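Local coordinates for NusG domain II-containing protein (Ruminococcus gnavus, PDB 4ESN), which is of unknown function but binds a zinc ion and belongs to the NusG domain II-like family, at residues 38-41 with 47-50. Sequence-based numbering, arbitrary orientation. Where two conformers were deposited one is given.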
loop_
_atom_site.group_PDB
_atom_site.type_symbol
_atom_site.label_atom_id
_atom_site.label_comp_id
_atom_site.label_asym_id
_atom_site.label_seq_id
_atom_site.Cartn_x
_atom_site.Cartn_y
_atom_site.Cartn_z
ATOM N N GLN A 38 6.449 10.920 -16.082
ATOM C CA GLN A 38 5.194 11.655 -15.996
ATOM C C GLN A 38 4.910 12.033 -14.563
ATOM O O GLN A 38 5.494 11.468 -13.646
ATOM C CB GLN A 38 4.023 10.859 -16.625
ATOM C CG GLN A 38 3.770 9.485 -16.019
ATOM C CD GLN A 38 2.982 8.577 -16.932
ATOM O OE1 GLN A 38 1.822 8.845 -17.257
ATOM N NE2 GLN A 38 3.590 7.442 -17.306
ATOM N N THR A 39 4.044 13.026 -14.388
ATOM C CA THR A 39 3.616 13.571 -13.111
ATOM C C THR A 39 2.096 13.370 -13.040
ATOM O O THR A 39 1.389 13.776 -13.975
ATOM C CB THR A 39 4.095 15.029 -13.064
ATOM O OG1 THR A 39 5.522 15.037 -12.875
ATOM C CG2 THR A 39 3.395 15.860 -12.002
ATOM N N ILE A 40 1.604 12.736 -11.979
ATOM C CA ILE A 40 0.183 12.486 -11.785
ATOM C C ILE A 40 -0.270 13.275 -10.564
ATOM O O ILE A 40 0.138 12.999 -9.426
ATOM C CB ILE A 40 -0.207 10.966 -11.703
ATOM C CG1 ILE A 40 0.395 10.120 -12.879
ATOM C CG2 ILE A 40 -1.722 10.777 -11.666
ATOM C CD1 ILE A 40 1.740 9.608 -12.744
ATOM N N GLU A 41 -1.129 14.254 -10.808
ATOM C CA GLU A 41 -1.693 15.076 -9.741
ATOM C C GLU A 41 -2.987 14.401 -9.360
ATOM O O GLU A 41 -3.924 14.369 -10.165
ATOM C CB GLU A 41 -1.860 16.538 -10.197
ATOM C CG GLU A 41 -0.513 17.117 -10.610
ATOM C CD GLU A 41 -0.417 18.573 -11.039
ATOM O OE1 GLU A 41 -1.328 19.367 -10.704
ATOM O OE2 GLU A 41 0.599 18.925 -11.684
ATOM N N ARG A 47 0.745 14.148 -5.256
ATOM C CA ARG A 47 1.357 14.216 -6.569
ATOM C C ARG A 47 2.382 13.115 -6.674
ATOM O O ARG A 47 3.319 13.043 -5.866
ATOM C CB ARG A 47 1.936 15.600 -6.857
ATOM C CG ARG A 47 2.546 15.715 -8.259
ATOM C CD ARG A 47 2.845 17.151 -8.656
ATOM N NE ARG A 47 3.863 17.762 -7.804
ATOM C CZ ARG A 47 3.622 18.678 -6.874
ATOM N NH1 ARG A 47 2.378 19.114 -6.668
ATOM N NH2 ARG A 47 4.619 19.182 -6.159
ATOM N N LEU A 48 2.177 12.237 -7.665
ATOM C CA LEU A 48 3.052 11.099 -7.948
ATOM C C LEU A 48 3.989 11.430 -9.066
ATOM O O LEU A 48 3.572 11.987 -10.072
ATOM C CB LEU A 48 2.196 9.880 -8.330
ATOM C CG LEU A 48 2.945 8.562 -8.562
ATOM C CD1 LEU A 48 3.414 7.966 -7.232
ATOM C CD2 LEU A 48 2.066 7.583 -9.321
ATOM N N ARG A 49 5.263 11.070 -8.913
ATOM C CA ARG A 49 6.233 11.283 -9.982
ATOM C C ARG A 49 6.723 9.916 -10.512
ATOM O O ARG A 49 7.158 9.049 -9.735
ATOM C CB ARG A 49 7.399 12.147 -9.479
ATOM C CG ARG A 49 8.569 12.390 -10.494
ATOM C CD ARG A 49 8.161 12.993 -11.841
ATOM N NE ARG A 49 9.259 12.927 -12.820
ATOM C CZ ARG A 49 9.185 13.314 -14.092
ATOM N NH1 ARG A 49 8.071 13.847 -14.570
ATOM N NH2 ARG A 49 10.240 13.201 -14.885
ATOM N N ILE A 50 6.597 9.709 -11.824
ATOM C CA ILE A 50 7.151 8.536 -12.464
ATOM C C ILE A 50 8.405 9.037 -13.162
ATOM O O ILE A 50 8.337 9.927 -14.007
ATOM C CB ILE A 50 6.177 7.759 -13.378
ATOM C CG1 ILE A 50 5.027 7.161 -12.531
ATOM C CG2 ILE A 50 6.953 6.643 -14.143
ATOM C CD1 ILE A 50 3.876 6.748 -13.292
#
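Q38 to E41 pair with R47 to I50 as the two arms of an antiparallel beta hairpin, at one side of a three-stranded sheet in this NusG domain II-like fold. Q38–I50 and I40–L48 are the hydrogen-bonded pairs, T39–R49 and E41–R47 the non-hydrogen-bonded ones. The bond from I40 N to L48 O is short and nearly straight, 2.8 Å; I40 O receives L48 N in return and also meets the CA of R47 at 3.3 Å. Q38 and I50 close a second ring of paired bonds.

The two faces differ sharply. On the one carrying I40, L48 and I50, the CD1 of I40 reaches diagonally to the CD1 of I50 at 3.6 Å and lies 4.0 Å from the CD2 of L48, while the aliphatic CG of Q38 runs alongside I50.

The other face is polar. R49 bends at chi2 (55°), which swings its CD and guanidinium back over the Q38 backbone, with Q38 N over one face of the group. In the T39 conformer given here, one of two, R49 NH1 donates to T39 OG1 over a long 3.3 Å, near the guanidinium plane, and R49 NH2 bonds Q51 OE1. A leucine in place of R49 would probably cost the Q51 side chain its guanidinium partner and T39 OG1, in this conformer, its donor. Next along, in the same conformer, T39 CG2 lies 3.6 Å from the CD of R47, which also packs on the CG of E41. The E41 carboxylate makes no contact with that guanidinium; R47 NE instead forms a salt bridge with E58.

E58 belongs to strand 54-60, which hydrogen-bonds to strand 46-51 and makes it the middle of the three. Y32 of strand 27-33, in the four-stranded sheet, packs against Q38, I40 and I50, joining the two sheets through the face that carries I40 and I50.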